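Local coordinates for carbohydrate binding module (Uncultured bacterium, PDB 2W3J), which probably binds uronic acid sugars as a calcium-containing, beta-sandwich carbohydrate-binding module of family 35, at residues F11-G16 against S40-L45; T70-D75 against K109-T114; I57-G62 against Q93-D98; M1-E6 against I121-V126. All blocks are in the same frame, centred on the assembly; numbering follows the deposited sequence. Where two conformers were deposited one is given.

How the interactions relate
Strand 2-5 pairs with strand 120-126 in interaction 4, which closes a loop of more than a hundred residues and encloses the other three contacts. The first of these, interaction 1, closes between strands 11-14 and 40-47 before the others open. Interactions 3 and 2 cross: 57-62 and 70-75 pass in turn before 93-98 and then 109-114 return to pair with them. Interactions 3 and 4 belong to one antiparallel sheet, joined where strands 51-60 and 120-126 run side by side; interactions 1 and 2 belong to the other, joined by strands 40-47 and 104-112. Between the sheets, Ile-41 and Leu-110 pack on Ile-121, and Trp-43 packs on Ile-124.

Interaction 1. Residues F11-G16 against S40-L45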
loop_
_atom_site.group_PDB
_atom_site.type_symbol
_atom_site.label_atom_id
_atom_site.label_comp_id
_atom_site.label_asym_id
_atom_site.label_seq_id
_atom_site.Cartn_x
_atom_site.Cartn_y
_atom_site.Cartn_z
ATOM N N PHE A 11 3.689 -9.652 2.114
ATOM C CA PHE A 11 4.174 -8.763 1.044
ATOM C C PHE A 11 4.596 -9.591 -0.151
ATOM O O PHE A 11 5.438 -10.461 -0.015
ATOM C CB PHE A 11 5.355 -7.920 1.530
ATOM C CG PHE A 11 5.866 -6.967 0.483
ATOM C CD1 PHE A 11 5.270 -5.720 0.333
ATOM C CD2 PHE A 11 6.921 -7.324 -0.344
ATOM C CE1 PHE A 11 5.714 -4.822 -0.637
ATOM C CE2 PHE A 11 7.373 -6.412 -1.334
ATOM C CZ PHE A 11 6.741 -5.171 -1.462
ATOM N N CYS A 12 4.021 -9.328 -1.325
ATOM C CA CYS A 12 4.257 -10.190 -2.486
ATOM C C CYS A 12 5.268 -9.649 -3.472
ATOM O O CYS A 12 6.201 -10.353 -3.852
ATOM C CB CYS A 12 2.953 -10.453 -3.241
ATOM S SG CYS A 12 1.693 -11.194 -2.156
ATOM N N SER A 13 5.057 -8.431 -3.930
ATOM C CA SER A 13 5.896 -7.910 -5.018
ATOM C C SER A 13 5.778 -6.404 -5.069
ATOM O O SER A 13 4.836 -5.810 -4.547
ATOM C CB SER A 13 5.489 -8.526 -6.393
ATOM O OG SER A 13 4.186 -8.121 -6.764
ATOM N N ASN A 14 6.754 -5.782 -5.725
ATOM C CA ASN A 14 6.715 -4.346 -5.948
ATOM C C ASN A 14 7.502 -4.009 -7.197
ATOM O O ASN A 14 8.535 -4.645 -7.494
ATOM C CB ASN A 14 7.364 -3.551 -4.789
ATOM C CG ASN A 14 8.823 -3.936 -4.540
ATOM O OD1 ASN A 14 9.095 -4.985 -3.975
ATOM N ND2 ASN A 14 9.773 -3.058 -4.923
ATOM N N SER A 15 7.015 -3.000 -7.887
ATOM C CA SER A 15 7.827 -2.331 -8.893
ATOM C C SER A 15 8.946 -1.559 -8.212
ATOM O O SER A 15 8.857 -1.191 -7.033
ATOM C CB SER A 15 6.941 -1.374 -9.689
ATOM O OG SER A 15 5.956 -2.124 -10.359
ATOM N N GLY A 16 10.022 -1.305 -8.944
ATOM C CA GLY A 16 11.052 -0.438 -8.356
ATOM C C GLY A 16 11.905 -1.156 -7.327
ATOM O O GLY A 16 12.294 -2.308 -7.526
ATOM N N SER A 40 3.342 -0.887 -9.362
ATOM C CA SER A 40 2.466 -1.538 -8.384
ATOM C C SER A 40 3.148 -2.145 -7.180
ATOM O O SER A 40 4.348 -2.427 -7.184
ATOM C CB SER A 40 1.678 -2.663 -9.060
ATOM O OG SER A 40 2.529 -3.707 -9.505
ATOM N N ILE A 41 2.332 -2.403 -6.156
ATOM C CA ILE A 41 2.740 -3.183 -4.999
ATOM C C ILE A 41 1.587 -4.156 -4.758
ATOM O O ILE A 41 0.412 -3.782 -4.944
ATOM C CB ILE A 41 2.872 -2.302 -3.778
ATOM C CG1 ILE A 41 3.981 -1.285 -3.985
ATOM C CG2 ILE A 41 3.193 -3.195 -2.556
ATOM C CD1 ILE A 41 4.010 -0.189 -2.846
ATOM N N VAL A 42 1.923 -5.390 -4.381
ATOM C CA VAL A 42 0.914 -6.433 -4.141
ATOM C C VAL A 42 1.126 -7.047 -2.771
ATOM O O VAL A 42 2.258 -7.390 -2.402
ATOM C CB VAL A 42 1.039 -7.558 -5.194
ATOM C CG1 VAL A 42 0.021 -8.672 -4.921
ATOM C CG2 VAL A 42 0.826 -6.971 -6.615
ATOM N N TRP A 43 0.021 -7.220 -2.043
ATOM C CA TRP A 43 0.014 -7.864 -0.732
ATOM C C TRP A 43 -0.991 -9.022 -0.737
ATOM O O TRP A 43 -1.875 -9.086 -1.621
ATOM C CB TRP A 43 -0.465 -6.887 0.323
ATOM C CG TRP A 43 0.428 -5.660 0.560
ATOM C CD1 TRP A 43 1.501 -5.577 1.415
ATOM C CD2 TRP A 43 0.265 -4.365 -0.023
ATOM N NE1 TRP A 43 2.000 -4.276 1.408
ATOM C CE2 TRP A 43 1.257 -3.522 0.538
ATOM C CE3 TRP A 43 -0.652 -3.820 -0.934
ATOM C CZ2 TRP A 43 1.372 -2.178 0.200
ATOM C CZ3 TRP A 43 -0.532 -2.469 -1.274
ATOM C CH2 TRP A 43 0.483 -1.668 -0.713
ATOM N N SER A 44 -0.855 -9.920 0.243
ATOM C CA SER A 44 -1.797 -11.061 0.374
ATOM C C SER A 44 -2.164 -11.174 1.849
ATOM O O SER A 44 -1.279 -11.184 2.712
ATOM C CB SER A 44 -1.116 -12.355 -0.075
ATOM O OG SER A 44 -1.994 -13.503 0.005
ATOM N N LEU A 45 -3.462 -11.244 2.138
ATOM C CA LEU A 45 -3.928 -11.346 3.515
ATOM C C LEU A 45 -5.059 -12.343 3.642
ATOM O O LEU A 45 -5.711 -12.683 2.656
ATOM C CB LEU A 45 -4.405 -9.987 4.043
ATOM C CG LEU A 45 -5.703 -9.302 3.600
ATOM C CD1 LEU A 45 -6.975 -10.011 4.082
ATOM C CD2 LEU A 45 -5.703 -7.868 4.096
HETATM O O HOH W 1 4.207 -5.576 -8.192
#
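A classic beta bulge marks the antiparallel pairing of 11-14 with 40-45, at one margin of a sheet of the beta sandwich. On the face that carries Phe-11, Ile-41 and Trp-43, two aromatic rings meet in an offset edge-to-face pair. Phe-11 holds CG anti to its backbone N (chi1 -179°), and its ring directs an edge at the five-membered ring of Trp-43. The centroids of these two rings are 5.5 Å apart and the planes stand at 80°. CD1 of Phe-11 makes the nearest approach between the two rings, 3.7 Å from Trp-43 NE1. Ile-41 joins both rings through its CG2 branch, which touches Phe-11 CE1 at 3.6 Å and also lies over the rim of one face of the Trp-43 indole. Ile-31 of strand 30-32 packs against Phe-11 and Ile-41 from outside the pair.

The bulge places Cys-12 and Ser-13 both opposite Val-42, whose carbonyl oxygen is gripped by two N-H groups: Cys-12 N at 2.8 Å from Val-42 O, and a weak, longer bond from Ser-13 N. In return Val-42 N donates to Ser-13 O. The methyls of Val-42 divide between these neighbours, CG1 against Cys-12 CB and CG2 against Ser-13 OG. On this face, that of Ser-13 and Val-42, a water bridges the hydroxyls of Ser-13 and Ser-40.

Where strand 11-14 gives way to loop, Ser-15 N donates to Ser-40 O at 2.8 Å. The Ser-15 hydroxyl, turned beside its own backbone N, accepts an almost straight bond from the Ser-40 amide, N to OG 3.1 Å with 173° at the hydrogen.

Interaction 2. Residues T70-D75 against K109-T114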
loop_
_atom_site.group_PDB
_atom_site.type_symbol
_atom_site.label_atom_id
_atom_site.label_comp_id
_atom_site.label_asym_id
_atom_site.label_seq_id
_atom_site.Cartn_x
_atom_site.Cartn_y
_atom_site.Cartn_z
ATOM N N THR A 70 -4.575 3.579 -7.769
ATOM C CA THR A 70 -5.833 2.864 -7.532
ATOM C C THR A 70 -5.609 1.680 -6.617
ATOM O O THR A 70 -4.665 0.919 -6.815
ATOM C CB THR A 70 -6.436 2.332 -8.850
ATOM O OG1 THR A 70 -6.429 3.366 -9.840
ATOM C CG2 THR A 70 -7.866 1.772 -8.635
ATOM N N VAL A 71 -6.511 1.519 -5.654
ATOM C CA VAL A 71 -6.519 0.366 -4.763
ATOM C C VAL A 71 -7.376 -0.717 -5.438
ATOM O O VAL A 71 -8.537 -0.448 -5.784
ATOM C CB VAL A 71 -7.117 0.743 -3.398
ATOM C CG1 VAL A 71 -7.225 -0.483 -2.470
ATOM C CG2 VAL A 71 -6.253 1.859 -2.747
ATOM N N VAL A 72 -6.767 -1.874 -5.689
ATOM C CA VAL A 72 -7.408 -3.010 -6.324
ATOM C C VAL A 72 -7.536 -4.120 -5.287
ATOM O O VAL A 72 -6.540 -4.502 -4.674
ATOM C CB VAL A 72 -6.553 -3.530 -7.477
ATOM C CG1 VAL A 72 -7.211 -4.753 -8.151
ATOM C CG2 VAL A 72 -6.324 -2.407 -8.504
ATOM N N VAL A 73 -8.732 -4.676 -5.092
ATOM C CA VAL A 73 -8.844 -5.743 -4.086
ATOM C C VAL A 73 -9.483 -6.946 -4.754
ATOM O O VAL A 73 -10.548 -6.801 -5.377
ATOM C CB VAL A 73 -9.668 -5.275 -2.872
ATOM C CG1 VAL A 73 -9.854 -6.423 -1.865
ATOM C CG2 VAL A 73 -8.999 -4.037 -2.194
ATOM N N ASN A 74 -8.799 -8.080 -4.698
ATOM C CA ASN A 74 -9.255 -9.297 -5.381
ATOM C C ASN A 74 -9.524 -9.053 -6.862
ATOM O O ASN A 74 -10.562 -9.479 -7.401
ATOM C CB ASN A 74 -10.485 -9.836 -4.670
ATOM C CG ASN A 74 -10.169 -10.275 -3.273
ATOM O OD1 ASN A 74 -10.934 -10.028 -2.332
ATOM N ND2 ASN A 74 -9.026 -10.918 -3.119
ATOM N N ASP A 75 -8.598 -8.324 -7.495
ATOM C CA ASP A 75 -8.640 -8.067 -8.938
ATOM C C ASP A 75 -9.709 -7.048 -9.358
ATOM O O ASP A 75 -9.926 -6.834 -10.559
ATOM C CB ASP A 75 -8.813 -9.394 -9.690
ATOM C CG ASP A 75 -7.822 -9.552 -10.832
ATOM O OD1 ASP A 75 -6.993 -8.631 -11.064
ATOM O OD2 ASP A 75 -7.876 -10.599 -11.512
ATOM N N LYS A 109 -3.783 -4.727 -4.241
ATOM C CA LYS A 109 -2.757 -4.174 -5.113
ATOM C C LYS A 109 -2.936 -2.654 -5.165
ATOM O O LYS A 109 -4.054 -2.118 -5.136
ATOM C CB LYS A 109 -2.827 -4.835 -6.514
ATOM C CG LYS A 109 -1.741 -4.415 -7.511
ATOM C CD LYS A 109 -1.890 -5.254 -8.838
ATOM C CE LYS A 109 -0.670 -5.101 -9.806
ATOM N NZ LYS A 109 -0.772 -6.017 -11.038
ATOM N N LEU A 110 -1.815 -1.930 -5.229
ATOM C CA LEU A 110 -1.899 -0.518 -5.410
ATOM C C LEU A 110 -1.177 -0.218 -6.726
ATOM O O LEU A 110 -0.044 -0.689 -6.928
ATOM C CB LEU A 110 -1.170 0.176 -4.259
ATOM C CG LEU A 110 -1.220 1.705 -4.195
ATOM C CD1 LEU A 110 -2.618 2.260 -3.906
ATOM C CD2 LEU A 110 -0.279 2.187 -3.057
ATOM N N VAL A 111 -1.833 0.547 -7.599
ATOM C CA VAL A 111 -1.382 0.676 -9.001
ATOM C C VAL A 111 -1.316 2.151 -9.405
ATOM O O VAL A 111 -2.309 2.879 -9.345
ATOM C CB VAL A 111 -2.349 -0.058 -9.983
ATOM C CG1 VAL A 111 -1.837 0.080 -11.458
ATOM C CG2 VAL A 111 -2.470 -1.551 -9.607
ATOM N N ALA A 112 -0.135 2.600 -9.832
ATOM C CA ALA A 112 0.058 4.011 -10.157
ATOM C C ALA A 112 -0.770 4.432 -11.385
ATOM O O ALA A 112 -0.752 3.747 -12.405
ATOM C CB ALA A 112 1.549 4.275 -10.471
ATOM N N GLU A 113 -1.409 5.582 -11.277
ATOM C CA GLU A 113 -2.202 6.100 -12.385
ATOM C C GLU A 113 -1.456 7.091 -13.249
ATOM O O GLU A 113 -1.956 7.477 -14.324
ATOM C CB GLU A 113 -3.450 6.765 -11.858
ATOM C CG GLU A 113 -4.399 5.764 -11.279
ATOM C CD GLU A 113 -5.796 6.292 -11.246
ATOM O OE1 GLU A 113 -6.201 6.895 -12.257
ATOM O OE2 GLU A 113 -6.478 6.103 -10.212
ATOM N N THR A 114 -0.264 7.492 -12.809
ATOM C CA THR A 114 0.492 8.517 -13.543
ATOM C C THR A 114 1.938 8.147 -13.686
ATOM O O THR A 114 2.424 7.203 -13.053
ATOM C CB THR A 114 0.451 9.885 -12.850
ATOM O OG1 THR A 114 1.359 9.925 -11.726
ATOM C CG2 THR A 114 -0.938 10.188 -12.379
#
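The carboxylate of Glu-113 is the flat side-chain group engaged in this contact, and Thr-70 reaches it from above its plane. Thr-70 OG1 donates to Glu-113 OE2 at 2.8 Å, approaching 53° out of the carboxylate plane, and the two side chains cross at about a right angle. The Thr-70 hydroxyl is turned beside its own backbone N (chi1 -47°), while Glu-113 runs extended beyond CG from just past the end of its strand. The same OE2 also takes a hydrogen bond from outside the pair, involving Thr-80 OG1.

The flat peptide carbonyls of the antiparallel ladder behave differently, each meeting its donor within its own plane. Thr-70 N lies on a lone pair of Val-111 O, 2.8 Å away, and Val-111 N returns a bond to Thr-70 O. Two residues along, Val-72 and Lys-109 form a second hydrogen-bonded pair, with Val-72 N to Lys-109 O at 2.8 Å and nearly straight at 174°.

Side chains pack on both faces of the ladder. Val-72 CG2 meets Val-111 CG2 at 4.1 Å on the face it shares with Thr-70 and Lys-109, obliquely and branch to branch. On the other face Val-71 CG2 touches Leu-110 CD1 at 3.8 Å, in the interior of the sandwich. Here Val-71 also packs on Leu-81 and Ile-99, and Leu-110 on Phe-83 and Leu-118. Strand 104-112 is held between two partners in its sheet, 69-73 along one margin and 40-47 along the other, while strand 76-81 pairs with 69-73 beyond.

Interaction 3. Residues I57-G62 against Q93-D98; sequences IRFGNG and QTVNVD
The carbonyl oxygen of Gln-93 is held by two contacts from the opposite strand: a hydrogen bond from Phe-59 N, 2.9 Å from Gln-93 O, and a CA-H...O contact from Arg-58 CA. Gln-93 N completes the hydrogen-bonded pair by donating to Phe-59 O at 2.7 Å, nearly along the C=O axis. Two residues on, Ile-57 and Val-95 exchange a second set of backbone bonds.

Phe-59 takes the crowded position between its backbone N and carbonyl carbon (chi1 68°), which swings the ring across to the partner strand. Gln-93 CB sits over one ring face in a CH-pi contact, 3.7 Å from the Phe-59 centroid and 23° off the normal. Val-95 CG1 reaches Phe-59 CE2 obliquely, and Phe-83 meets the same ring edge-to-face from outside the pair.

On the other face Thr-94 CG2 rests 4.0 Å from Arg-58 CG. The extended arginine carries its guanidinium away from this methyl to a salt bridge between NH1 and Asp-122 OD2, so it acts as a second-shell partner of a calcium ligand. The pair forms one edge of a four-stranded antiparallel sheet, 93-101 outermost, with Ile-57, Phe-59 and Val-95 turned inward, as in the beta sandwich of these modules.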
loop_
_atom_site.group_PDB
_atom_site.type_symbol
_atom_site.label_atom_id
_atom_site.label_comp_id
_atom_site.label_asym_id
_atom_site.label_seq_id
_atom_site.Cartn_x
_atom_site.Cartn_y
_atom_site.Cartn_z
ATOM N N ILE A 57 -2.861 3.407 4.535
ATOM C CA ILE A 57 -1.571 3.346 3.835
ATOM C C ILE A 57 -0.723 4.486 4.304
ATOM O O ILE A 57 -1.170 5.635 4.310
ATOM C CB ILE A 57 -1.788 3.453 2.301
ATOM C CG1 ILE A 57 -2.663 2.278 1.843
ATOM C CG2 ILE A 57 -0.411 3.409 1.559
ATOM C CD1 ILE A 57 -3.190 2.398 0.358
ATOM N N ARG A 58 0.496 4.182 4.768
ATOM C CA ARG A 58 1.394 5.244 5.227
ATOM C C ARG A 58 2.429 5.474 4.120
ATOM O O ARG A 58 2.980 4.529 3.567
ATOM C CB ARG A 58 2.092 4.839 6.527
ATOM C CG ARG A 58 2.907 5.941 7.176
ATOM C CD ARG A 58 3.373 5.499 8.592
ATOM N NE ARG A 58 4.033 6.590 9.314
ATOM C CZ ARG A 58 5.355 6.729 9.449
ATOM N NH1 ARG A 58 6.203 5.871 8.879
ATOM N NH2 ARG A 58 5.826 7.768 10.135
ATOM N N PHE A 59 2.662 6.731 3.774
ATOM C CA PHE A 59 3.424 7.020 2.565
ATOM C C PHE A 59 4.189 8.316 2.678
ATOM O O PHE A 59 3.866 9.191 3.524
ATOM C CB PHE A 59 2.475 7.086 1.329
ATOM C CG PHE A 59 1.515 8.269 1.340
ATOM C CD1 PHE A 59 1.830 9.464 0.657
ATOM C CD2 PHE A 59 0.301 8.176 2.005
ATOM C CE1 PHE A 59 0.935 10.542 0.647
ATOM C CE2 PHE A 59 -0.608 9.259 2.013
ATOM C CZ PHE A 59 -0.298 10.437 1.324
ATOM N N GLY A 60 5.196 8.433 1.818
ATOM C CA GLY A 60 5.961 9.666 1.708
ATOM C C GLY A 60 5.786 10.223 0.315
ATOM O O GLY A 60 5.868 9.511 -0.701
ATOM N N ASN A 61 5.498 11.506 0.273
ATOM C CA ASN A 61 5.462 12.215 -1.008
ATOM C C ASN A 61 5.758 13.695 -0.773
ATOM O O ASN A 61 4.913 14.464 -0.308
ATOM C CB ASN A 61 4.114 12.029 -1.752
ATOM C CG ASN A 61 4.114 12.772 -3.092
ATOM O OD1 ASN A 61 5.173 13.198 -3.537
ATOM N ND2 ASN A 61 2.928 12.907 -3.747
ATOM N N GLY A 62 6.989 14.076 -1.082
ATOM C CA GLY A 62 7.395 15.495 -1.015
ATOM C C GLY A 62 7.733 15.990 -2.408
ATOM O O GLY A 62 8.386 17.016 -2.561
ATOM N N GLN A 93 2.798 10.563 5.621
ATOM C CA GLN A 93 1.362 10.881 5.546
ATOM C C GLN A 93 0.598 9.581 5.625
ATOM O O GLN A 93 1.166 8.506 5.437
ATOM C CB GLN A 93 1.050 11.565 4.215
ATOM C CG GLN A 93 1.851 12.879 3.996
ATOM C CD GLN A 93 1.531 13.508 2.652
ATOM O OE1 GLN A 93 2.401 13.660 1.778
ATOM N NE2 GLN A 93 0.268 13.901 2.481
ATOM N N THR A 94 -0.696 9.663 5.908
ATOM C CA THR A 94 -1.508 8.452 5.919
ATOM C C THR A 94 -2.795 8.720 5.142
ATOM O O THR A 94 -3.248 9.865 5.065
ATOM C CB THR A 94 -1.861 8.003 7.348
ATOM O OG1 THR A 94 -2.458 9.092 8.065
ATOM C CG2 THR A 94 -0.609 7.539 8.098
ATOM N N VAL A 95 -3.338 7.680 4.516
ATOM C CA VAL A 95 -4.637 7.802 3.870
ATOM C C VAL A 95 -5.420 6.553 4.217
ATOM O O VAL A 95 -4.873 5.453 4.208
ATOM C CB VAL A 95 -4.526 7.993 2.341
ATOM C CG1 VAL A 95 -3.723 6.876 1.655
ATOM C CG2 VAL A 95 -5.943 8.132 1.696
ATOM N N ASN A 96 -6.696 6.726 4.537
ATOM C CA ASN A 96 -7.555 5.583 4.862
ATOM C C ASN A 96 -8.395 5.201 3.653
ATOM O O ASN A 96 -8.772 6.058 2.851
ATOM C CB ASN A 96 -8.489 5.923 6.033
ATOM C CG ASN A 96 -7.768 5.992 7.355
ATOM O OD1 ASN A 96 -6.699 5.398 7.536
ATOM N ND2 ASN A 96 -8.347 6.714 8.298
ATOM N N VAL A 97 -8.667 3.913 3.496
ATOM C CA VAL A 97 -9.540 3.472 2.419
ATOM C C VAL A 97 -10.300 2.241 2.910
ATOM O O VAL A 97 -9.718 1.337 3.534
ATOM C CB VAL A 97 -8.746 3.190 1.125
ATOM C CG1 VAL A 97 -7.709 2.093 1.339
ATOM C CG2 VAL A 97 -9.660 2.829 -0.041
ATOM N N ASP A 98 -11.607 2.215 2.654
ATOM C CA ASP A 98 -12.406 1.043 2.990
ATOM C C ASP A 98 -12.337 0.001 1.888
ATOM O O ASP A 98 -12.500 0.311 0.691
ATOM C CB ASP A 98 -13.848 1.442 3.280
ATOM C CG ASP A 98 -13.981 2.208 4.604
ATOM O OD1 ASP A 98 -13.041 2.153 5.431
ATOM O OD2 ASP A 98 -15.018 2.882 4.810
#

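Interaction 4. Residues M1-E6 against I121-V126; sequences MWLFEE and IDSIRV. With CA (calcium ion), chain C.
A calcium ion joins the two segments at one end, bound by Glu-5, near the end of strand 2-5, by Glu-6 just after it, and by both the backbone and the side chain of Asp-122. Asp-122 O and OD1 each lie 2.4 Å from the calcium, as does Glu-5 OE1, while Glu-6 OE1 stands at 2.6 Å. The carbonyls of Thr-26 and Gly-29 complete the site. Three carboxylates gathered this closely would probably repel one another without the cation. Their outer oxygens have further partners, Thr-28 OG1 for Glu-6 OE2 and Arg-58 for Asp-122 OD2. A water within hydrogen-bonding distance of Glu-6 OE1 and Ile-121 O has more acceptors around it than protons.

Asp-122 and Ser-123 both face Arg-58 in a classic beta bulge, beyond which 124-126 pairs in regular antiparallel register with 2-4 in a sheet of the sandwich. Phe-4 N donates to Ile-124 O at 2.7 Å. Phe-4 CG lies beside its own backbone N (chi1 -68°), so that the ring presents its edge to Ile-124 O and its CE2 to Val-126 CG2. Trp-2 CD1 covers the centre of one Phe-4 face, 3.5 Å above the ring plane. On the other face of the sheet, Leu-3 CD1 lies over the Arg-125 guanidinium, 4.0 Å above its plane.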
loop_
_atom_site.group_PDB
_atom_site.type_symbol
_atom_site.label_atom_id
_atom_site.label_comp_id
_atom_site.label_asym_id
_atom_site.label_seq_id
_atom_site.Cartn_x
_atom_site.Cartn_y
_atom_site.Cartn_z
ATOM N N MET A 1 -6.050 -6.653 13.879
ATOM C CA MET A 1 -5.444 -5.823 12.790
ATOM C C MET A 1 -4.106 -6.419 12.368
ATOM O O MET A 1 -3.510 -7.241 13.087
ATOM C CB MET A 1 -5.235 -4.388 13.276
ATOM C CG MET A 1 -3.993 -4.205 14.147
ATOM S SD MET A 1 -2.589 -3.495 13.254
ATOM C CE MET A 1 -3.130 -1.780 13.168
ATOM N N TRP A 2 -3.609 -6.019 11.190
ATOM C CA TRP A 2 -2.272 -6.459 10.833
ATOM C C TRP A 2 -1.589 -5.303 10.107
ATOM O O TRP A 2 -2.203 -4.646 9.257
ATOM C CB TRP A 2 -2.266 -7.714 9.943
ATOM C CG TRP A 2 -0.935 -8.346 9.922
ATOM C CD1 TRP A 2 0.033 -8.207 8.966
ATOM C CD2 TRP A 2 -0.369 -9.173 10.948
ATOM N NE1 TRP A 2 1.159 -8.908 9.327
ATOM C CE2 TRP A 2 0.935 -9.513 10.539
ATOM C CE3 TRP A 2 -0.857 -9.666 12.172
ATOM C CZ2 TRP A 2 1.775 -10.344 11.293
ATOM C CZ3 TRP A 2 -0.035 -10.486 12.919
ATOM C CH2 TRP A 2 1.282 -10.802 12.490
ATOM N N LEU A 3 -0.331 -5.080 10.448
ATOM C CA LEU A 3 0.477 -4.071 9.779
ATOM C C LEU A 3 1.429 -4.760 8.842
ATOM O O LEU A 3 2.283 -5.559 9.278
ATOM C CB LEU A 3 1.238 -3.258 10.829
ATOM C CG LEU A 3 2.222 -2.204 10.301
ATOM C CD1 LEU A 3 1.457 -1.147 9.512
ATOM C CD2 LEU A 3 3.018 -1.536 11.482
ATOM N N PHE A 4 1.306 -4.459 7.541
ATOM C CA PHE A 4 2.072 -5.144 6.492
ATOM C C PHE A 4 3.277 -4.289 6.050
ATOM O O PHE A 4 3.084 -3.191 5.564
ATOM C CB PHE A 4 1.188 -5.353 5.242
ATOM C CG PHE A 4 0.059 -6.349 5.463
ATOM C CD1 PHE A 4 0.189 -7.642 5.008
ATOM C CD2 PHE A 4 -1.109 -5.961 6.117
ATOM C CE1 PHE A 4 -0.854 -8.583 5.198
ATOM C CE2 PHE A 4 -2.145 -6.896 6.333
ATOM C CZ PHE A 4 -1.990 -8.196 5.866
ATOM N N GLU A 5 4.472 -4.823 6.242
ATOM C CA GLU A 5 5.732 -4.170 5.877
ATOM C C GLU A 5 6.326 -4.868 4.664
ATOM O O GLU A 5 6.143 -6.087 4.439
ATOM C CB GLU A 5 6.716 -4.287 7.052
ATOM C CG GLU A 5 6.213 -3.603 8.296
ATOM C CD GLU A 5 6.349 -2.090 8.252
ATOM O OE1 GLU A 5 6.942 -1.554 7.277
ATOM O OE2 GLU A 5 5.875 -1.413 9.206
ATOM N N GLU A 6 7.116 -4.121 3.898
ATOM C CA GLU A 6 7.881 -4.754 2.838
ATOM C C GLU A 6 8.826 -5.825 3.393
ATOM O O GLU A 6 9.308 -5.729 4.535
ATOM C CB GLU A 6 8.638 -3.678 2.058
ATOM C CG GLU A 6 9.781 -2.997 2.804
ATOM C CD GLU A 6 9.361 -2.230 4.069
ATOM O OE1 GLU A 6 8.250 -1.643 4.105
ATOM O OE2 GLU A 6 10.172 -2.190 5.038
ATOM N N ILE A 121 5.922 3.972 -0.385
ATOM C CA ILE A 121 4.908 3.307 0.474
ATOM C C ILE A 121 5.586 2.592 1.641
ATOM O O ILE A 121 6.375 1.660 1.434
ATOM C CB ILE A 121 4.086 2.299 -0.313
ATOM C CG1 ILE A 121 3.451 2.971 -1.557
ATOM C CG2 ILE A 121 3.003 1.653 0.641
ATOM C CD1 ILE A 121 2.552 4.165 -1.186
ATOM N N ASP A 122 5.326 3.081 2.850
ATOM C CA ASP A 122 5.965 2.540 4.065
ATOM C C ASP A 122 5.285 1.228 4.484
ATOM O O ASP A 122 5.940 0.245 4.838
ATOM C CB ASP A 122 5.830 3.569 5.187
ATOM C CG ASP A 122 6.429 3.084 6.480
ATOM O OD1 ASP A 122 7.476 2.382 6.408
ATOM O OD2 ASP A 122 5.859 3.429 7.531
ATOM N N SER A 123 3.966 1.236 4.468
ATOM C CA SER A 123 3.225 0.083 4.981
ATOM C C SER A 123 1.756 0.226 4.631
ATOM O O SER A 123 1.272 1.310 4.272
ATOM C CB SER A 123 3.345 0.061 6.520
ATOM O OG SER A 123 2.815 1.283 7.093
ATOM N N ILE A 124 1.040 -0.879 4.754
ATOM C CA ILE A 124 -0.412 -0.830 4.774
ATOM C C ILE A 124 -0.892 -1.551 6.048
ATOM O O ILE A 124 -0.349 -2.584 6.410
ATOM C CB ILE A 124 -1.075 -1.379 3.477
ATOM C CG1 ILE A 124 -2.574 -1.101 3.510
ATOM C CG2 ILE A 124 -0.816 -2.877 3.203
ATOM C CD1 ILE A 124 -3.227 -1.482 2.196
ATOM N N ARG A 125 -1.844 -0.921 6.734
ATOM C CA ARG A 125 -2.400 -1.448 7.985
ATOM C C ARG A 125 -3.871 -1.752 7.738
ATOM O O ARG A 125 -4.620 -0.865 7.340
ATOM C CB ARG A 125 -2.286 -0.382 9.078
ATOM C CG ARG A 125 -2.724 -0.839 10.492
ATOM C CD ARG A 125 -2.792 0.342 11.431
ATOM N NE ARG A 125 -1.521 1.049 11.558
ATOM C CZ ARG A 125 -0.583 0.728 12.443
ATOM N NH1 ARG A 125 -0.767 -0.302 13.261
ATOM N NH2 ARG A 125 0.544 1.425 12.503
ATOM N N VAL A 126 -4.279 -3.002 7.959
ATOM C CA VAL A 126 -5.695 -3.336 7.817
ATOM C C VAL A 126 -6.286 -3.541 9.226
ATOM O O VAL A 126 -5.822 -4.416 9.973
ATOM C CB VAL A 126 -5.864 -4.596 6.953
ATOM C CG1 VAL A 126 -7.374 -4.999 6.809
ATOM C CG2 VAL A 126 -5.195 -4.361 5.566
HETATM CA CA CA C . 8.060 0.113 5.991
HETATM O O HOH W 2 6.204 -1.216 2.283
#